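Local coordinates for protein putative oxidoreductase (PDB 3KUX) that probably catalyses an NAD(P)-dependent oxidation or reduction of a substrate that has not been identified, at residues F133-T138 with L296-N301; G143-V148 with Y241-T246; L198-G203 with F215-S220. One frame throughout, in Å; residues are numbered along the deposited sequence.

Contact 1: F133-T138 with L296-N301; sequences FLTLKT and LTLPGN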
loop_
_atom_site.group_PDB
_atom_site.type_symbol
_atom_site.label_atom_id
_atom_site.label_comp_id
_atom_site.label_asym_id
_atom_site.label_seq_id
_atom_site.Cartn_x
_atom_site.Cartn_y
_atom_site.Cartn_z
ATOM N N PHE A 133 -5.409 10.527 -0.447
ATOM C CA PHE A 133 -4.141 10.720 -1.137
ATOM C C PHE A 133 -4.332 11.264 -2.558
ATOM O O PHE A 133 -3.677 12.231 -2.960
ATOM C CB PHE A 133 -3.347 9.415 -1.159
ATOM C CG PHE A 133 -1.959 9.560 -1.713
ATOM C CD1 PHE A 133 -0.988 10.254 -1.008
ATOM C CD2 PHE A 133 -1.624 8.998 -2.940
ATOM C CE1 PHE A 133 0.293 10.390 -1.516
ATOM C CE2 PHE A 133 -0.348 9.127 -3.452
ATOM C CZ PHE A 133 0.614 9.826 -2.742
ATOM N N LEU A 134 -5.224 10.642 -3.325
ATOM C CA LEU A 134 -5.510 11.138 -4.662
ATOM C C LEU A 134 -5.857 12.624 -4.592
ATOM O O LEU A 134 -5.269 13.451 -5.301
ATOM C CB LEU A 134 -6.651 10.346 -5.307
ATOM C CG LEU A 134 -6.316 8.895 -5.667
ATOM C CD1 LEU A 134 -7.566 8.101 -6.034
ATOM C CD2 LEU A 134 -5.284 8.838 -6.782
ATOM N N THR A 135 -6.804 12.957 -3.721
ATOM C CA THR A 135 -7.261 14.332 -3.573
ATOM C C THR A 135 -6.085 15.259 -3.333
ATOM O O THR A 135 -5.976 16.323 -3.950
ATOM C CB THR A 135 -8.233 14.468 -2.403
ATOM O OG1 THR A 135 -9.347 13.591 -2.613
ATOM C CG2 THR A 135 -8.723 15.897 -2.294
ATOM N N LEU A 136 -5.203 14.836 -2.432
ATOM C CA LEU A 136 -4.030 15.613 -2.067
ATOM C C LEU A 136 -3.077 15.842 -3.243
ATOM O O LEU A 136 -2.678 16.981 -3.504
ATOM C CB LEU A 136 -3.300 14.939 -0.916
ATOM C CG LEU A 136 -2.044 15.653 -0.436
ATOM C CD1 LEU A 136 -2.372 17.079 -0.025
ATOM C CD2 LEU A 136 -1.426 14.876 0.708
ATOM N N LYS A 137 -2.713 14.769 -3.948
ATOM C CA LYS A 137 -1.866 14.885 -5.142
ATOM C C LYS A 137 -2.371 15.989 -6.061
ATOM O O LYS A 137 -1.593 16.792 -6.576
ATOM C CB LYS A 137 -1.816 13.567 -5.916
ATOM C CG LYS A 137 -0.872 12.524 -5.338
ATOM C CD LYS A 137 -0.861 11.250 -6.182
ATOM C CE LYS A 137 -0.394 11.534 -7.598
ATOM N NZ LYS A 137 -0.317 10.298 -8.421
ATOM N N THR A 138 -3.684 16.021 -6.258
ATOM C CA THR A 138 -4.312 17.001 -7.131
ATOM C C THR A 138 -4.226 18.413 -6.560
ATOM O O THR A 138 -4.031 19.380 -7.300
ATOM C CB THR A 138 -5.784 16.639 -7.392
ATOM O OG1 THR A 138 -5.868 15.276 -7.827
ATOM C CG2 THR A 138 -6.375 17.537 -8.457
ATOM N N LEU A 296 -13.593 19.116 -2.401
ATOM C CA LEU A 296 -14.212 17.897 -2.912
ATOM C C LEU A 296 -13.220 16.739 -2.916
ATOM O O LEU A 296 -12.185 16.811 -3.576
ATOM C CB LEU A 296 -14.713 18.143 -4.331
ATOM C CG LEU A 296 -15.377 16.962 -5.027
ATOM C CD1 LEU A 296 -16.758 16.722 -4.418
ATOM C CD2 LEU A 296 -15.466 17.209 -6.527
ATOM N N THR A 297 -13.538 15.675 -2.187
ATOM C CA THR A 297 -12.641 14.523 -2.078
ATOM C C THR A 297 -12.813 13.530 -3.228
ATOM O O THR A 297 -13.882 12.948 -3.394
ATOM C CB THR A 297 -12.887 13.755 -0.766
ATOM O OG1 THR A 297 -12.693 14.632 0.346
ATOM C CG2 THR A 297 -11.940 12.585 -0.650
ATOM N N LEU A 298 -11.764 13.320 -4.016
ATOM C CA LEU A 298 -11.817 12.296 -5.051
ATOM C C LEU A 298 -12.099 10.924 -4.437
ATOM O O LEU A 298 -11.646 10.627 -3.327
ATOM C CB LEU A 298 -10.516 12.261 -5.842
ATOM C CG LEU A 298 -10.164 13.591 -6.509
ATOM C CD1 LEU A 298 -8.897 13.456 -7.337
ATOM C CD2 LEU A 298 -11.323 14.075 -7.360
ATOM N N PRO A 299 -12.872 10.091 -5.143
ATOM C CA PRO A 299 -13.146 8.743 -4.655
ATOM C C PRO A 299 -11.898 7.864 -4.643
ATOM O O PRO A 299 -11.025 8.007 -5.506
ATOM C CB PRO A 299 -14.156 8.200 -5.670
ATOM C CG PRO A 299 -14.760 9.409 -6.309
ATOM C CD PRO A 299 -13.703 10.453 -6.305
ATOM N N GLY A 300 -11.815 6.963 -3.664
ATOM C CA GLY A 300 -10.740 5.976 -3.623
ATOM C C GLY A 300 -10.842 5.126 -4.868
ATOM O O GLY A 300 -11.924 4.993 -5.442
ATOM N N ASN A 301 -9.731 4.543 -5.302
ATOM C CA ASN A 301 -9.734 3.841 -6.578
ATOM C C ASN A 301 -8.711 2.718 -6.640
ATOM O O ASN A 301 -7.787 2.747 -7.458
ATOM C CB ASN A 301 -9.494 4.839 -7.713
ATOM C CG ASN A 301 -9.740 4.244 -9.081
ATOM O OD1 ASN A 301 -10.470 3.259 -9.224
ATOM N ND2 ASN A 301 -9.131 4.839 -10.101
#

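Contact 2: G143-V148 with Y241-T246; sequences GSLGNV and YIVHGT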
loop_
_atom_site.group_PDB
_atom_site.type_symbol
_atom_site.label_atom_id
_atom_site.label_comp_id
_atom_site.label_asym_id
_atom_site.label_seq_id
_atom_site.Cartn_x
_atom_site.Cartn_y
_atom_site.Cartn_z
ATOM N N GLY A 143 -1.383 23.916 -6.813
ATOM C CA GLY A 143 -0.520 24.912 -6.197
ATOM C C GLY A 143 -1.156 25.982 -5.328
ATOM O O GLY A 143 -0.486 26.944 -4.949
ATOM N N SER A 144 -2.431 25.830 -4.983
ATOM C CA SER A 144 -3.086 26.839 -4.144
ATOM C C SER A 144 -2.491 26.989 -2.732
ATOM O O SER A 144 -2.522 28.078 -2.165
ATOM C CB SER A 144 -4.611 26.638 -4.090
ATOM O OG SER A 144 -4.968 25.334 -3.667
ATOM N N LEU A 145 -1.946 25.911 -2.168
ATOM C CA LEU A 145 -1.309 25.993 -0.842
ATOM C C LEU A 145 0.021 26.739 -0.889
ATOM O O LEU A 145 0.594 27.065 0.153
ATOM C CB LEU A 145 -1.086 24.603 -0.237
ATOM C CG LEU A 145 -2.312 23.704 -0.083
ATOM C CD1 LEU A 145 -1.919 22.334 0.458
ATOM C CD2 LEU A 145 -3.363 24.358 0.805
ATOM N N GLY A 146 0.506 27.000 -2.099
ATOM C CA GLY A 146 1.800 27.654 -2.291
ATOM C C GLY A 146 2.924 26.643 -2.196
ATOM O O GLY A 146 2.764 25.486 -2.589
ATOM N N ASN A 147 4.065 27.075 -1.673
ATOM C CA ASN A 147 5.150 26.150 -1.366
ATOM C C ASN A 147 4.837 25.369 -0.092
ATOM O O ASN A 147 4.674 25.953 0.981
ATOM C CB ASN A 147 6.470 26.903 -1.213
ATOM C CG ASN A 147 6.757 27.814 -2.391
ATOM O OD1 ASN A 147 6.903 29.029 -2.230
ATOM N ND2 ASN A 147 6.825 27.235 -3.589
ATOM N N VAL A 148 4.736 24.052 -0.219
ATOM C CA VAL A 148 4.461 23.188 0.923
ATOM C C VAL A 148 5.681 23.076 1.836
ATOM O O VAL A 148 6.786 22.807 1.364
ATOM C CB VAL A 148 4.046 21.784 0.456
ATOM C CG1 VAL A 148 3.919 20.839 1.634
ATOM C CG2 VAL A 148 2.749 21.860 -0.321
ATOM N N TYR A 241 -4.627 13.798 7.356
ATOM C CA TYR A 241 -3.584 14.661 6.820
ATOM C C TYR A 241 -3.678 16.070 7.390
ATOM O O TYR A 241 -4.772 16.613 7.566
ATOM C CB TYR A 241 -3.700 14.794 5.301
ATOM C CG TYR A 241 -3.422 13.553 4.485
ATOM C CD1 TYR A 241 -2.414 12.665 4.839
ATOM C CD2 TYR A 241 -4.143 13.297 3.325
ATOM C CE1 TYR A 241 -2.158 11.539 4.078
ATOM C CE2 TYR A 241 -3.893 12.179 2.554
ATOM C CZ TYR A 241 -2.901 11.305 2.934
ATOM O OH TYR A 241 -2.657 10.195 2.167
ATOM N N ILE A 242 -2.519 16.665 7.645
ATOM C CA ILE A 242 -2.403 18.085 7.947
ATOM C C ILE A 242 -1.287 18.633 7.067
ATOM O O ILE A 242 -0.140 18.198 7.173
ATOM C CB ILE A 242 -2.045 18.320 9.422
ATOM C CG1 ILE A 242 -3.215 17.920 10.322
ATOM C CG2 ILE A 242 -1.657 19.776 9.654
ATOM C CD1 ILE A 242 -2.860 17.852 11.782
ATOM N N VAL A 243 -1.615 19.571 6.187
ATOM C CA VAL A 243 -0.639 20.063 5.221
ATOM C C VAL A 243 -0.568 21.583 5.244
ATOM O O VAL A 243 -1.570 22.257 5.021
ATOM C CB VAL A 243 -0.995 19.597 3.798
ATOM C CG1 VAL A 243 0.131 19.908 2.838
ATOM C CG2 VAL A 243 -1.306 18.113 3.788
ATOM N N HIS A 244 0.616 22.125 5.511
ATOM C CA HIS A 244 0.792 23.576 5.543
ATOM C C HIS A 244 1.653 24.073 4.390
ATOM O O HIS A 244 2.738 23.547 4.135
ATOM C CB HIS A 244 1.401 24.036 6.873
ATOM C CG HIS A 244 0.544 23.750 8.068
ATOM N ND1 HIS A 244 -0.790 24.095 8.130
ATOM C CD2 HIS A 244 0.835 23.156 9.252
ATOM C CE1 HIS A 244 -1.285 23.717 9.297
ATOM N NE2 HIS A 244 -0.319 23.147 9.995
ATOM N N GLY A 245 1.163 25.094 3.698
ATOM C CA GLY A 245 1.937 25.738 2.645
ATOM C C GLY A 245 2.149 27.190 3.006
ATOM O O GLY A 245 1.639 27.656 4.026
ATOM N N THR A 246 2.900 27.909 2.177
ATOM C CA THR A 246 3.130 29.331 2.411
ATOM C C THR A 246 1.878 30.168 2.153
ATOM O O THR A 246 1.832 31.347 2.501
ATOM C CB THR A 246 4.264 29.880 1.525
ATOM O OG1 THR A 246 3.993 29.569 0.152
ATOM C CG2 THR A 246 5.595 29.276 1.929
#

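Contact 3: L198-G203 with F215-S220; sequences LNVDLG and FHAVLS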
loop_
_atom_site.group_PDB
_atom_site.type_symbol
_atom_site.label_atom_id
_atom_site.label_comp_id
_atom_site.label_asym_id
_atom_site.label_seq_id
_atom_site.Cartn_x
_atom_site.Cartn_y
_atom_site.Cartn_z
ATOM N N LEU A 198 16.010 10.530 8.344
ATOM C CA LEU A 198 14.818 9.903 8.911
ATOM C C LEU A 198 15.019 9.679 10.404
ATOM O O LEU A 198 15.980 9.030 10.810
ATOM C CB LEU A 198 14.550 8.563 8.227
ATOM C CG LEU A 198 13.510 7.683 8.915
ATOM C CD1 LEU A 198 12.125 8.273 8.736
ATOM C CD2 LEU A 198 13.556 6.276 8.367
ATOM N N ASN A 199 14.119 10.220 11.221
ATOM C CA ASN A 199 14.184 10.028 12.669
ATOM C C ASN A 199 12.933 9.348 13.200
ATOM O O ASN A 199 11.845 9.926 13.172
ATOM C CB ASN A 199 14.372 11.362 13.378
ATOM C CG ASN A 199 14.742 11.196 14.845
ATOM O OD1 ASN A 199 14.937 10.081 15.330
ATOM N ND2 ASN A 199 14.850 12.310 15.555
ATOM N N VAL A 200 13.078 8.127 13.697
ATOM C CA VAL A 200 11.907 7.366 14.116
ATOM C C VAL A 200 11.901 7.031 15.595
ATOM O O VAL A 200 12.914 6.632 16.164
ATOM C CB VAL A 200 11.755 6.072 13.306
ATOM C CG1 VAL A 200 10.623 5.227 13.869
ATOM C CG2 VAL A 200 11.512 6.404 11.834
ATOM N N ASP A 201 10.741 7.199 16.213
ATOM C CA ASP A 201 10.571 6.869 17.617
ATOM C C ASP A 201 9.515 5.783 17.740
ATOM O O ASP A 201 8.322 6.054 17.590
ATOM C CB ASP A 201 10.149 8.111 18.408
ATOM C CG ASP A 201 9.691 7.780 19.824
ATOM O OD1 ASP A 201 8.735 8.432 20.301
ATOM O OD2 ASP A 201 10.284 6.874 20.457
ATOM N N LEU A 202 9.952 4.552 17.987
ATOM C CA LEU A 202 9.026 3.437 18.154
ATOM C C LEU A 202 8.599 3.326 19.611
ATOM O O LEU A 202 9.337 3.718 20.507
ATOM C CB LEU A 202 9.663 2.134 17.676
ATOM C CG LEU A 202 10.039 2.107 16.189
ATOM C CD1 LEU A 202 10.587 0.744 15.792
ATOM C CD2 LEU A 202 8.856 2.493 15.297
ATOM N N GLY A 203 7.405 2.802 19.855
ATOM C CA GLY A 203 6.920 2.706 21.223
ATOM C C GLY A 203 5.952 1.575 21.496
ATOM O O GLY A 203 5.361 1.008 20.580
ATOM N N PHE A 215 4.322 4.664 16.754
ATOM C CA PHE A 215 5.494 5.185 16.050
ATOM C C PHE A 215 5.302 6.614 15.577
ATOM O O PHE A 215 4.217 6.995 15.138
ATOM C CB PHE A 215 5.924 4.270 14.892
ATOM C CG PHE A 215 5.109 4.424 13.641
ATOM C CD1 PHE A 215 5.204 5.566 12.868
ATOM C CD2 PHE A 215 4.274 3.403 13.213
ATOM C CE1 PHE A 215 4.460 5.702 11.701
ATOM C CE2 PHE A 215 3.526 3.531 12.048
ATOM C CZ PHE A 215 3.622 4.682 11.291
ATOM N N HIS A 216 6.371 7.395 15.679
ATOM C CA HIS A 216 6.356 8.801 15.300
ATOM C C HIS A 216 7.609 9.084 14.479
ATOM O O HIS A 216 8.715 9.124 15.018
ATOM C CB HIS A 216 6.321 9.662 16.564
ATOM C CG HIS A 216 6.082 11.116 16.309
ATOM N ND1 HIS A 216 7.080 12.061 16.400
ATOM C CD2 HIS A 216 4.952 11.792 15.989
ATOM C CE1 HIS A 216 6.579 13.255 16.136
ATOM N NE2 HIS A 216 5.290 13.120 15.882
ATOM N N ALA A 217 7.442 9.251 13.169
ATOM C CA ALA A 217 8.585 9.422 12.268
ATOM C C ALA A 217 8.666 10.828 11.720
ATOM O O ALA A 217 7.659 11.402 11.313
ATOM C CB ALA A 217 8.513 8.433 11.124
ATOM N N VAL A 218 9.875 11.377 11.699
ATOM C CA VAL A 218 10.114 12.682 11.108
ATOM C C VAL A 218 11.087 12.558 9.942
ATOM O O VAL A 218 12.229 12.130 10.120
ATOM C CB VAL A 218 10.699 13.661 12.140
ATOM C CG1 VAL A 218 11.051 14.984 11.479
ATOM C CG2 VAL A 218 9.728 13.868 13.290
ATOM N N LEU A 219 10.625 12.921 8.748
ATOM C CA LEU A 219 11.473 12.954 7.556
ATOM C C LEU A 219 11.830 14.395 7.249
ATOM O O LEU A 219 10.948 15.246 7.124
ATOM C CB LEU A 219 10.762 12.329 6.358
ATOM C CG LEU A 219 10.515 10.819 6.399
ATOM C CD1 LEU A 219 9.616 10.447 7.576
ATOM C CD2 LEU A 219 9.912 10.334 5.092
ATOM N N SER A 220 13.123 14.667 7.125
ATOM C CA SER A 220 13.608 16.038 6.999
ATOM C C SER A 220 14.069 16.406 5.578
ATOM O O SER A 220 14.854 15.686 4.954
ATOM C CB SER A 220 14.729 16.287 8.012
ATOM O OG SER A 220 14.864 17.671 8.282
#

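Contact 1: F133-T138 with L296-N301
T135 and L298 form the polar link between segment 133-138 of helix 131-142 and the extended segment 296-301. The backbone N of L298 gives a weak hydrogen bond to T135 OG1 at 2.8 Å, with an N-H...O angle of only 130°. The hydroxyl lies anti to its own carbonyl carbon (chi1 -58°). It also bonds S131 O one helical turn back, so OG1 links the loop to the helix backbone. T138 OG1 folds back in the same way and bonds L134 O at 3.2 Å. That carbonyl also takes the helical bond from T138 N.

The remaining contacts are van der Waals. T297 CG2 reaches T135 OG1 at 3.4 Å, the two side chains crossing at about a right angle. T135 CG2 faces the carbonyl of the preceding loop residue, 3.8 Å from L296 O. L298 lays its CD1 branch over the helix, 3.6 Å from T138 OG1 and 4.3 Å from L134 CB. Further along the loop, L134 CD1 sits 3.5 Å from P299 O and 4.1 Å from N301 CB.

On its other side the helix packs on the sheet, where L136 touches Y241, V243 and Y250. The loop leaves edge strand 290-295 and passes over the helix, in the C-terminal alpha/beta domain of a two-domain oxidoreductase with an NAD-binding Rossmann fold.

Contact 2: G143-V148 with Y241-T246
L145, N147 and V148 meet G245, T246 and V243 where a turn leads from helix 131-142 into strand 148-156. The first segment is a helix-to-strand connection with a type I beta turn from G143 to G146. G143 is the first residue to leave the helix, with a positive phi, and its carbonyl takes the turn bond from G146 N at 3.0 Å. S144 follows within the turn and packs on L139 of the helix.

L145 is buried. Its CD1 methyl meets V243 CG1 at 4.0 Å, the side chains crossing at about a right angle, and the residue also touches L139. Its carbonyl O lies 3.1 Å from G245 CA, in a CA-H...O contact. The backbone of L145 also bonds Q247, so the turn is tied to the chain just beyond strand 241-245. G146 has a positive phi, and its CA comes 3.8 Å from T246 OG1.

N147 carries both hydrogen bonds across the contact. Its carbonyl O receives T246 N at 2.9 Å with an N-H...O angle of 138°. The donor N is tilted 35° from the carbonyl plane. N147 O also receives a CA-H...O contact from G245.

V148 begins the strand. It pairs with G245 in an antiparallel non-hydrogen-bonded pair, where the CA atoms stand 4.0 Å apart. Its CG1, anti to the backbone N, is 4.1 Å from V243 CG1. The sheet pairing goes on beyond it, with V149 bonded to H244 and E152 to I242. T246 OG1 sits between its own backbone N and carbonyl carbon (chi1 54°) and accepts the second bond, from N147 N at 3.1 Å.

Contact 3: L198-G203 with F215-S220
L198, V200 and L202 share the packed face of the strand pair with L219, A217 and F215. L198 and L219 lie side by side, pointing the same way, with their CD1 methyls 3.5 Å apart. V200 CG2 touches A217 CB at 3.7 Å. L202 CD2 meets F215 CB at 3.5 Å. F215 CG lies between its backbone N and carbonyl carbon (chi1 80°). The end of the side chain leads away from strand 197-203, and the ring packs edge-to-face with W177 of helix 176-192. Helix 323-342 covers L198 and L202.

The two strands form a beta hairpin, the segments running antiparallel (173° between their directions), their axes 4.7 Å apart at the closest. Four backbone bonds join them. N199 N bonds V218 O and V218 N bonds N199 O, each 2.9 Å at 168°. D201 and H216 form the second such pair.

The opposite face is looser and partly exposed. N199, D201, H216 and V218 project there and touch the partner strand mainly through the stems of their side chains. D201 CB lies 3.8 Å from H216 O. D201 OD2 has a long, weak ion pair with K343, and the H216 ring meets that of H229 on strand 224-231.

In the fold
All three contacts involve the mixed sheet or the helix and loop packed beside it, in the alpha/beta part of the protein. They are nested in sequence: contact 3 inside the loop closed by contact 2, and contact 2 inside that of contact 1. Contact 1 ties helix 131-142 to the loop after strand 290-295. Contact 2 ties the turn after that helix to strand 241-245. Their centres are about 16 Å apart, and F133 and L136 pack directly on Y241 and V243. Contact 3 pairs two strands further across the same sheet, beyond strand 224-231. Its centre is about 22 Å from that of contact 2 and about 26 Å from that of contact 1, and it touches neither.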